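Local coordinates for heme-binding protein A / AI-2 binding protein A (Helicobacter pylori SS1, PDB 6OFQ), which probably captures peptides such as STSA in the periplasm as the type II substrate-binding component of an ABC transporter, at residues A[64-69]-A[174-179]; A[89-94]-A[163-168]; A[152-157]-A[167-172]. One frame throughout, in Å; residues are numbered along the deposited sequence.

Contact 1: A[64-69]-A[174-179]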
loop_
_atom_site.group_PDB
_atom_site.type_symbol
_atom_site.label_atom_id
_atom_site.label_comp_id
_atom_site.label_asym_id
_atom_site.label_seq_id
_atom_site.Cartn_x
_atom_site.Cartn_y
_atom_site.Cartn_z
ATOM N N THR A 64 -7.989 -10.776 8.387
ATOM C CA THR A 64 -8.161 -11.420 7.094
ATOM C C THR A 64 -8.218 -12.956 7.290
ATOM O O THR A 64 -8.006 -13.453 8.393
ATOM C CB THR A 64 -7.035 -11.004 6.118
ATOM O OG1 THR A 64 -5.802 -10.892 6.827
ATOM C CG2 THR A 64 -7.332 -9.636 5.453
ATOM N N LEU A 65 -8.433 -13.693 6.195
ATOM C CA LEU A 65 -8.460 -15.174 6.302
ATOM C C LEU A 65 -7.106 -15.782 6.693
ATOM O O LEU A 65 -6.990 -16.698 7.524
ATOM C CB LEU A 65 -8.954 -15.784 5.009
ATOM C CG LEU A 65 -10.442 -15.561 4.698
ATOM C CD1 LEU A 65 -10.693 -16.127 3.308
ATOM C CD2 LEU A 65 -11.315 -16.361 5.676
ATOM N N VAL A 66 -6.061 -15.233 6.079
ATOM C CA VAL A 66 -4.673 -15.514 6.390
ATOM C C VAL A 66 -3.960 -14.221 6.695
ATOM O O VAL A 66 -4.496 -13.168 6.311
ATOM C CB VAL A 66 -3.961 -16.279 5.234
ATOM C CG1 VAL A 66 -4.783 -17.538 4.884
ATOM C CG2 VAL A 66 -3.752 -15.400 3.998
ATOM N N GLN A 67 -2.839 -14.218 7.387
ATOM C CA GLN A 67 -2.154 -12.993 7.694
ATOM C C GLN A 67 -0.669 -13.134 7.515
ATOM O O GLN A 67 -0.181 -14.278 7.367
ATOM C CB GLN A 67 -2.453 -12.481 9.093
ATOM C CG GLN A 67 -1.959 -13.398 10.196
ATOM C CD GLN A 67 -2.475 -13.017 11.568
ATOM O OE1 GLN A 67 -3.578 -12.518 11.747
ATOM N NE2 GLN A 67 -1.710 -13.359 12.587
ATOM N N PHE A 68 0.099 -12.059 7.654
ATOM C CA PHE A 68 1.575 -12.128 7.514
ATOM C C PHE A 68 2.184 -12.099 8.894
ATOM O O PHE A 68 1.909 -11.205 9.721
ATOM C CB PHE A 68 2.047 -10.997 6.603
ATOM C CG PHE A 68 1.497 -11.192 5.231
ATOM C CD1 PHE A 68 2.084 -12.129 4.378
ATOM C CD2 PHE A 68 0.440 -10.451 4.800
ATOM C CE1 PHE A 68 1.514 -12.353 3.131
ATOM C CE2 PHE A 68 -0.124 -10.680 3.560
ATOM C CZ PHE A 68 0.366 -11.677 2.757
ATOM N N LYS A 69 3.028 -13.063 9.202
ATOM C CA LYS A 69 3.638 -13.095 10.523
ATOM C C LYS A 69 4.440 -11.790 10.755
ATOM O O LYS A 69 5.187 -11.345 9.895
ATOM C CB LYS A 69 4.591 -14.294 10.566
ATOM C CG LYS A 69 5.451 -14.324 11.818
ATOM C CD LYS A 69 6.202 -15.630 11.930
ATOM C CE LYS A 69 7.166 -15.560 13.089
ATOM N NZ LYS A 69 7.965 -16.821 13.069
ATOM N N PRO A 174 -0.580 -15.940 -6.865
ATOM C CA PRO A 174 -0.703 -15.010 -5.712
ATOM C C PRO A 174 -1.926 -15.124 -4.866
ATOM O O PRO A 174 -2.017 -14.420 -3.866
ATOM C CB PRO A 174 -0.699 -13.624 -6.374
ATOM C CG PRO A 174 -0.227 -13.851 -7.760
ATOM C CD PRO A 174 -0.633 -15.214 -8.154
ATOM N N PHE A 175 -2.879 -16.003 -5.186
ATOM C CA PHE A 175 -4.196 -15.923 -4.526
ATOM C C PHE A 175 -4.116 -16.076 -3.022
ATOM O O PHE A 175 -4.770 -15.309 -2.303
ATOM C CB PHE A 175 -5.161 -16.962 -5.146
ATOM C CG PHE A 175 -6.625 -16.780 -4.761
ATOM C CD1 PHE A 175 -7.342 -15.681 -5.176
ATOM C CD2 PHE A 175 -7.204 -17.654 -3.827
ATOM C CE1 PHE A 175 -8.667 -15.562 -4.781
ATOM C CE2 PHE A 175 -8.520 -17.521 -3.411
ATOM C CZ PHE A 175 -9.222 -16.450 -3.875
ATOM N N LEU A 176 -3.374 -17.049 -2.488
ATOM C CA LEU A 176 -3.321 -17.234 -1.059
ATOM C C LEU A 176 -2.787 -15.983 -0.386
ATOM O O LEU A 176 -3.395 -15.519 0.599
ATOM C CB LEU A 176 -2.495 -18.451 -0.678
ATOM C CG LEU A 176 -2.497 -18.806 0.800
ATOM C CD1 LEU A 176 -3.829 -19.257 1.315
ATOM C CD2 LEU A 176 -1.412 -19.845 1.051
ATOM N N ALA A 177 -1.705 -15.393 -0.901
ATOM C CA ALA A 177 -1.142 -14.188 -0.299
ATOM C C ALA A 177 -2.092 -12.992 -0.441
ATOM O O ALA A 177 -2.265 -12.185 0.491
ATOM C CB ALA A 177 0.163 -13.845 -1.004
ATOM N N ASN A 178 -2.851 -12.963 -1.526
ATOM C CA ASN A 178 -3.840 -11.924 -1.761
ATOM C C ASN A 178 -4.854 -11.860 -0.604
ATOM O O ASN A 178 -5.377 -10.795 -0.179
ATOM C CB ASN A 178 -4.624 -12.042 -3.051
ATOM C CG ASN A 178 -3.791 -11.795 -4.269
ATOM O OD1 ASN A 178 -2.706 -11.205 -4.232
ATOM N ND2 ASN A 178 -4.368 -12.253 -5.365
ATOM N N LEU A 179 -5.233 -13.046 -0.131
ATOM C CA LEU A 179 -6.237 -13.170 0.928
ATOM C C LEU A 179 -5.746 -12.591 2.220
ATOM O O LEU A 179 -6.545 -12.442 3.157
ATOM C CB LEU A 179 -6.659 -14.649 1.158
ATOM C CG LEU A 179 -7.234 -15.281 -0.096
ATOM C CD1 LEU A 179 -7.569 -16.735 0.297
ATOM C CD2 LEU A 179 -8.444 -14.542 -0.545
HETATM O O HOH W 1 -9.291 -12.471 3.746
#

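Contact 2: A[89-94]-A[163-168]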
loop_
_atom_site.group_PDB
_atom_site.type_symbol
_atom_site.label_atom_id
_atom_site.label_comp_id
_atom_site.label_asym_id
_atom_site.label_seq_id
_atom_site.Cartn_x
_atom_site.Cartn_y
_atom_site.Cartn_z
ATOM N N GLY A 89 -4.623 -25.978 -8.551
ATOM C CA GLY A 89 -4.751 -24.569 -8.204
ATOM C C GLY A 89 -6.128 -23.967 -8.264
ATOM O O GLY A 89 -6.286 -22.736 -8.201
ATOM N N LEU A 90 -7.180 -24.773 -8.518
ATOM C CA LEU A 90 -8.492 -24.242 -8.788
ATOM C C LEU A 90 -9.411 -24.068 -7.586
ATOM O O LEU A 90 -10.369 -23.290 -7.660
ATOM C CB LEU A 90 -9.208 -25.078 -9.849
ATOM C CG LEU A 90 -8.445 -25.148 -11.188
ATOM C CD1 LEU A 90 -9.207 -26.097 -12.106
ATOM C CD2 LEU A 90 -8.373 -23.739 -11.797
ATOM N N VAL A 91 -9.191 -24.874 -6.547
ATOM C CA VAL A 91 -10.114 -24.892 -5.427
ATOM C C VAL A 91 -9.386 -24.677 -4.135
ATOM O O VAL A 91 -8.447 -25.412 -3.842
ATOM C CB VAL A 91 -10.959 -26.167 -5.400
ATOM C CG1 VAL A 91 -11.969 -26.136 -4.246
ATOM C CG2 VAL A 91 -11.742 -26.332 -6.650
ATOM N N TYR A 92 -9.815 -23.658 -3.380
ATOM C CA TYR A 92 -9.255 -23.347 -2.061
ATOM C C TYR A 92 -10.330 -23.462 -1.007
ATOM O O TYR A 92 -11.340 -22.785 -1.104
ATOM C CB TYR A 92 -8.715 -21.903 -1.957
ATOM C CG TYR A 92 -7.525 -21.605 -2.817
ATOM C CD1 TYR A 92 -7.550 -21.654 -4.199
ATOM C CD2 TYR A 92 -6.344 -21.159 -2.228
ATOM C CE1 TYR A 92 -6.445 -21.327 -4.950
ATOM C CE2 TYR A 92 -5.248 -20.806 -2.996
ATOM C CZ TYR A 92 -5.303 -20.873 -4.344
ATOM O OH TYR A 92 -4.211 -20.571 -5.133
ATOM N N THR A 93 -10.158 -24.378 -0.051
ATOM C CA THR A 93 -11.151 -24.565 1.007
ATOM C C THR A 93 -10.548 -24.114 2.348
ATOM O O THR A 93 -9.493 -24.586 2.740
ATOM C CB THR A 93 -11.553 -26.043 1.137
ATOM O OG1 THR A 93 -12.055 -26.521 -0.121
ATOM C CG2 THR A 93 -12.678 -26.176 2.107
ATOM N N PHE A 94 -11.223 -23.132 2.963
ATOM C CA PHE A 94 -10.777 -22.527 4.232
ATOM C C PHE A 94 -11.675 -22.963 5.379
ATOM O O PHE A 94 -12.898 -22.891 5.292
ATOM C CB PHE A 94 -10.788 -20.989 4.133
ATOM C CG PHE A 94 -9.697 -20.479 3.224
ATOM C CD1 PHE A 94 -8.415 -20.181 3.694
ATOM C CD2 PHE A 94 -9.954 -20.292 1.870
ATOM C CE1 PHE A 94 -7.403 -19.797 2.841
ATOM C CE2 PHE A 94 -8.966 -19.888 0.993
ATOM C CZ PHE A 94 -7.698 -19.679 1.500
ATOM N N THR A 163 -16.951 -22.885 7.058
ATOM C CA THR A 163 -16.187 -23.397 5.883
ATOM C C THR A 163 -16.531 -22.586 4.637
ATOM O O THR A 163 -17.676 -22.492 4.209
ATOM C CB THR A 163 -16.473 -24.915 5.621
ATOM O OG1 THR A 163 -16.398 -25.632 6.847
ATOM C CG2 THR A 163 -15.457 -25.491 4.616
ATOM N N ILE A 164 -15.468 -22.019 4.041
ATOM C CA ILE A 164 -15.565 -21.266 2.819
ATOM C C ILE A 164 -14.766 -21.920 1.694
ATOM O O ILE A 164 -13.624 -22.299 1.892
ATOM C CB ILE A 164 -15.077 -19.796 3.037
ATOM C CG1 ILE A 164 -16.102 -18.971 3.872
ATOM C CG2 ILE A 164 -14.811 -19.145 1.696
ATOM C CD1 ILE A 164 -17.262 -18.470 3.052
ATOM N N ARG A 165 -15.385 -22.082 0.535
ATOM C CA ARG A 165 -14.689 -22.657 -0.631
ATOM C C ARG A 165 -14.691 -21.673 -1.794
ATOM O O ARG A 165 -15.749 -21.189 -2.202
ATOM C CB ARG A 165 -15.360 -23.949 -1.092
ATOM C CG ARG A 165 -14.710 -24.529 -2.340
ATOM C CD ARG A 165 -15.157 -25.959 -2.603
ATOM N NE ARG A 165 -14.506 -26.850 -1.627
ATOM C CZ ARG A 165 -14.870 -28.103 -1.332
ATOM N NH1 ARG A 165 -15.944 -28.672 -1.849
ATOM N NH2 ARG A 165 -14.193 -28.769 -0.438
ATOM N N PHE A 166 -13.503 -21.335 -2.285
ATOM C CA PHE A 166 -13.318 -20.555 -3.492
ATOM C C PHE A 166 -12.993 -21.468 -4.632
ATOM O O PHE A 166 -12.183 -22.403 -4.448
ATOM C CB PHE A 166 -12.104 -19.597 -3.348
ATOM C CG PHE A 166 -12.252 -18.505 -2.331
ATOM C CD1 PHE A 166 -12.752 -17.242 -2.675
ATOM C CD2 PHE A 166 -11.824 -18.727 -1.054
ATOM C CE1 PHE A 166 -12.861 -16.239 -1.719
ATOM C CE2 PHE A 166 -11.899 -17.734 -0.094
ATOM C CZ PHE A 166 -12.457 -16.516 -0.431
ATOM N N THR A 167 -13.688 -21.270 -5.743
ATOM C CA THR A 167 -13.282 -21.914 -6.984
ATOM C C THR A 167 -12.850 -20.832 -7.937
ATOM O O THR A 167 -13.546 -19.818 -8.106
ATOM C CB THR A 167 -14.481 -22.704 -7.574
ATOM O OG1 THR A 167 -14.931 -23.643 -6.576
ATOM C CG2 THR A 167 -14.044 -23.404 -8.865
ATOM N N LEU A 168 -11.695 -21.057 -8.545
ATOM C CA LEU A 168 -11.110 -20.049 -9.460
ATOM C C LEU A 168 -11.352 -20.385 -10.916
ATOM O O LEU A 168 -11.554 -21.548 -11.274
ATOM C CB LEU A 168 -9.637 -19.883 -9.189
ATOM C CG LEU A 168 -9.158 -19.580 -7.800
ATOM C CD1 LEU A 168 -7.682 -19.234 -7.762
ATOM C CD2 LEU A 168 -9.986 -18.550 -7.074
#

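Contact 3: A[152-157]-A[167-172]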
loop_
_atom_site.group_PDB
_atom_site.type_symbol
_atom_site.label_atom_id
_atom_site.label_comp_id
_atom_site.label_asym_id
_atom_site.label_seq_id
_atom_site.Cartn_x
_atom_site.Cartn_y
_atom_site.Cartn_z
ATOM N N ILE A 152 -10.851 -13.613 -11.546
ATOM C CA ILE A 152 -10.112 -14.699 -10.882
ATOM C C ILE A 152 -11.055 -15.686 -10.225
ATOM O O ILE A 152 -10.915 -16.910 -10.350
ATOM C CB ILE A 152 -9.138 -14.104 -9.859
ATOM C CG1 ILE A 152 -8.027 -13.319 -10.574
ATOM C CG2 ILE A 152 -8.501 -15.134 -8.947
ATOM C CD1 ILE A 152 -7.147 -12.467 -9.669
ATOM N N ILE A 153 -12.004 -15.172 -9.462
ATOM C CA ILE A 153 -12.915 -16.001 -8.672
ATOM C C ILE A 153 -14.153 -16.366 -9.473
ATOM O O ILE A 153 -14.869 -15.499 -9.999
ATOM C CB ILE A 153 -13.327 -15.287 -7.354
ATOM C CG1 ILE A 153 -12.102 -14.997 -6.496
ATOM C CG2 ILE A 153 -14.411 -16.095 -6.661
ATOM C CD1 ILE A 153 -12.403 -14.111 -5.304
ATOM N N LYS A 154 -14.341 -17.679 -9.667
ATOM C CA LYS A 154 -15.584 -18.231 -10.261
ATOM C C LYS A 154 -16.721 -18.259 -9.262
ATOM O O LYS A 154 -17.834 -17.854 -9.591
ATOM C CB LYS A 154 -15.290 -19.561 -10.946
ATOM C CG LYS A 154 -16.528 -20.259 -11.539
ATOM C CD LYS A 154 -16.159 -21.569 -12.229
ATOM C CE LYS A 154 -17.424 -22.120 -12.864
ATOM N NZ LYS A 154 -17.001 -23.190 -13.806
ATOM N N SER A 155 -16.476 -18.807 -8.081
ATOM C CA SER A 155 -17.461 -18.856 -7.030
ATOM C C SER A 155 -16.864 -18.848 -5.644
ATOM O O SER A 155 -15.703 -19.214 -5.462
ATOM C CB SER A 155 -18.305 -20.115 -7.200
ATOM O OG SER A 155 -17.544 -21.288 -7.113
ATOM N N ILE A 156 -17.681 -18.336 -4.729
ATOM C CA ILE A 156 -17.468 -18.408 -3.307
ATOM C C ILE A 156 -18.655 -19.052 -2.652
ATOM O O ILE A 156 -19.764 -18.554 -2.848
ATOM C CB ILE A 156 -17.181 -17.041 -2.661
ATOM C CG1 ILE A 156 -16.314 -16.187 -3.567
ATOM C CG2 ILE A 156 -16.690 -17.204 -1.248
ATOM C CD1 ILE A 156 -16.121 -14.767 -3.019
ATOM N N GLU A 157 -18.412 -20.088 -1.844
ATOM C CA GLU A 157 -19.487 -20.852 -1.208
ATOM C C GLU A 157 -19.213 -20.973 0.269
ATOM O O GLU A 157 -18.098 -21.338 0.673
ATOM C CB GLU A 157 -19.534 -22.288 -1.730
ATOM C CG GLU A 157 -19.779 -22.441 -3.211
ATOM C CD GLU A 157 -19.452 -23.890 -3.584
ATOM O OE1 GLU A 157 -18.294 -24.265 -3.920
ATOM O OE2 GLU A 157 -20.378 -24.738 -3.443
ATOM N N THR A 167 -13.688 -21.270 -5.743
ATOM C CA THR A 167 -13.282 -21.914 -6.984
ATOM C C THR A 167 -12.850 -20.832 -7.937
ATOM O O THR A 167 -13.546 -19.818 -8.106
ATOM C CB THR A 167 -14.481 -22.704 -7.574
ATOM O OG1 THR A 167 -14.931 -23.643 -6.576
ATOM C CG2 THR A 167 -14.044 -23.404 -8.865
ATOM N N LEU A 168 -11.695 -21.057 -8.545
ATOM C CA LEU A 168 -11.110 -20.049 -9.460
ATOM C C LEU A 168 -11.352 -20.385 -10.916
ATOM O O LEU A 168 -11.554 -21.548 -11.274
ATOM C CB LEU A 168 -9.637 -19.883 -9.189
ATOM C CG LEU A 168 -9.158 -19.580 -7.800
ATOM C CD1 LEU A 168 -7.682 -19.234 -7.762
ATOM C CD2 LEU A 168 -9.986 -18.550 -7.074
ATOM N N ASN A 169 -11.318 -19.366 -11.785
ATOM C CA ASN A 169 -11.396 -19.617 -13.207
ATOM C C ASN A 169 -10.131 -20.181 -13.808
ATOM O O ASN A 169 -10.168 -20.679 -14.949
ATOM C CB ASN A 169 -11.838 -18.341 -13.927
ATOM C CG ASN A 169 -13.297 -18.018 -13.714
ATOM O OD1 ASN A 169 -14.156 -18.892 -13.923
ATOM N ND2 ASN A 169 -13.631 -16.773 -13.352
ATOM N N GLY A 170 -9.012 -20.084 -13.087
ATOM C CA GLY A 170 -7.740 -20.568 -13.580
ATOM C C GLY A 170 -6.774 -20.462 -12.402
ATOM O O GLY A 170 -7.061 -19.781 -11.413
ATOM N N PRO A 171 -5.662 -21.205 -12.444
ATOM C CA PRO A 171 -4.707 -21.124 -11.334
ATOM C C PRO A 171 -4.153 -19.705 -11.196
ATOM O O PRO A 171 -3.988 -18.989 -12.172
ATOM C CB PRO A 171 -3.585 -22.089 -11.717
ATOM C CG PRO A 171 -3.813 -22.391 -13.142
ATOM C CD PRO A 171 -5.184 -22.081 -13.536
ATOM N N GLU A 172 -3.959 -19.294 -9.949
ATOM C CA GLU A 172 -3.596 -17.911 -9.575
ATOM C C GLU A 172 -2.576 -18.013 -8.463
ATOM O O GLU A 172 -2.889 -18.077 -7.291
ATOM C CB GLU A 172 -4.864 -17.152 -9.151
ATOM C CG GLU A 172 -4.644 -15.677 -8.871
ATOM C CD GLU A 172 -4.371 -14.820 -10.097
ATOM O OE1 GLU A 172 -4.938 -15.084 -11.169
ATOM O OE2 GLU A 172 -3.623 -13.829 -9.854
HETATM O O HOH W 2 -15.991 -15.334 -12.647
HETATM O O HOH W 3 -16.635 -22.320 -4.703
#

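Contact 1: A[64-69]-A[174-179]
The carbonyl oxygen of Leu-179 reaches the chain at 64-69 through one water, which donates to Leu-179 O at 2.8 Å and accepts from Leu-65 N at 2.9 Å. The same oxygen lies against Thr-64, whose CB approaches Leu-179 O to 3.3 Å. The hydroxyl of Thr-64 is turned back to its own segment: with chi1 at 38° OG1 lies between the backbone N and the carbonyl carbon, and it donates to Val-66 O over 2.7 Å.

Apolar groups carry most of the rest. Leu-65 sets its CD1 against CD1 of Leu-179. Val-66 presents its two methyls separately. CG2 rests on Leu-176 O at 3.4 Å and also touches CB of Leu-179, while CG1 meets Leu-176 CD1 at 4.1 Å, the two side chains crossing at about a right angle. Phe-68 brings its ring edge to the short helix 175-178, its CZ lying 3.5 Å from Ala-177 O with that oxygen near the ring plane, and the same CZ touches the Ala-177 methyl. Phe-94 of strand 91-96, two strands along in the sheet, packs on Val-66, Leu-176 and Leu-179, and Ile-432 covers both Phe-68 and Ala-177.

The case illustrates how a strand can meet the carbonyls of a short helix: C-H groups face the oxygens of Leu-176 and Ala-177, and a single water serves as the polar bridge in a largely buried, apolar interface.

Contact 2: A[89-94]-A[163-168]
Tyr-92 and Phe-166 form a hydrogen-bonded antiparallel pair, Tyr-92 N giving to Phe-166 O and Phe-166 N to Tyr-92 O, each at 2.9 Å. Phe-94 and Ile-164 repeat the pattern, and Phe-94 N points almost straight at Ile-164 O over 2.8 Å (175° at the hydrogen). At the other end Leu-168 N closes on Leu-90 O. Val-91 with Thr-167 and Thr-93 with Arg-165 are the intervening non-hydrogen-bonded pairs, where CA-H groups approach carbonyl oxygens.

Polar side chains meet on the face of Val-91 and Thr-93. Arg-165, in the conformer described of two deposited, turns about CG-CD (chi3 -74°), which brings NE to Thr-93. Thr-93 OG1 lies in the guanidinium plane, accepting N-H bonds from NE at 2.9 Å and NH2 at 3.1 Å of Arg-165, a side-on grip on one oxygen. The aliphatic part of the arginine lies against Val-91, CD meeting CG1 at 3.6 Å.

The face of Tyr-92, Phe-94 and Phe-166, which Ile-164 shares, is largely aromatic. The rings of Phe-94 and Phe-166 meet rim to rim with planes at 88°, CE2 of Phe-94 being 3.7 Å from CD2 of Phe-166. Leu-168 CD1 touches Tyr-92 CE1 at 3.7 Å.

The pair lies inside an antiparallel five-stranded sheet, with strand 75-85 beyond 91-96 and strand 153-160 beyond 163-168. Phe-175 of helix 175-178 packs edge-to-face with both Tyr-92 and Phe-166, while helix 116-127 packs on Ile-164 and places Phe-123 against Phe-166.

Contact 3: A[152-157]-A[167-172]
A classic beta bulge interrupts the hairpin of strands 153-160 and 163-168, where Lys-154 and Ser-155 both face Thr-167. Two amides converge on Thr-167 O: Lys-154 N at 2.8 Å, in the carbonyl plane but with a bent 133° angle at the hydrogen, and Ser-155 N at 3.1 Å, straighter at 164°. Thr-167 N returns a bond to Ser-155 O at 2.9 Å. Past the bulge, Asn-169 N donates to Ile-152 O at 2.9 Å.

The hydroxyls of Ser-155 and Thr-167 share a water. Ser-155 OG, set between the backbone N and the carbonyl carbon (chi1 61°), bonds to it, as does Thr-167 OG1, and the water donates to Glu-157 OE1 at 2.7 Å. A second water links Ile-153 O to Asn-169 ND2, an amide nitrogen that also bonds His-151 O. Asn-169 OD1 is turned instead to the lysine, 3.3 Å from Lys-154 CB, the two side chains crossing at about a right angle.

Ile-152 lies across Glu-172, its CG1 3.6 Å from Glu-172 OE1 and its CD1 against the carboxylate carbon. Lys-472 and Arg-473 form salt bridges with that carboxylate and would offset its charge, consistent with its place beside an aliphatic chain.

Within the fold, strand 153-160 is one of the two edge strands of its sheet and follows directly on helix 149-152. Phe-175 of helix 175-178 packs on Ile-152, Ile-153 and Leu-168, and helix 116-127 packs on Ile-153 through Met-127 and on Ile-156 through Leu-120, Phe-123 and Met-127.

From the N terminus, the chain passes 64-69, then 89-94, and much later 152-157, before returning through 163-172 to 174-179. Contact 1 closes the longest loop, with 104 residues between its segments, and contacts 2 and 3 nest inside it. Contact 2 closes a loop of 68 residues; contact 3 closes a short hairpin, 9 residues between its segments, which starts within that loop and runs past its end, sharing Thr-167 and Leu-168. Contacts 2 and 3 thus set three neighbouring strands of one antiparallel sheet in order, 91-96, 163-168 and 153-160, while contact 1 ties the opposite edge strand 66-68 to helix 175-178, which follows strand 163-168 in the chain.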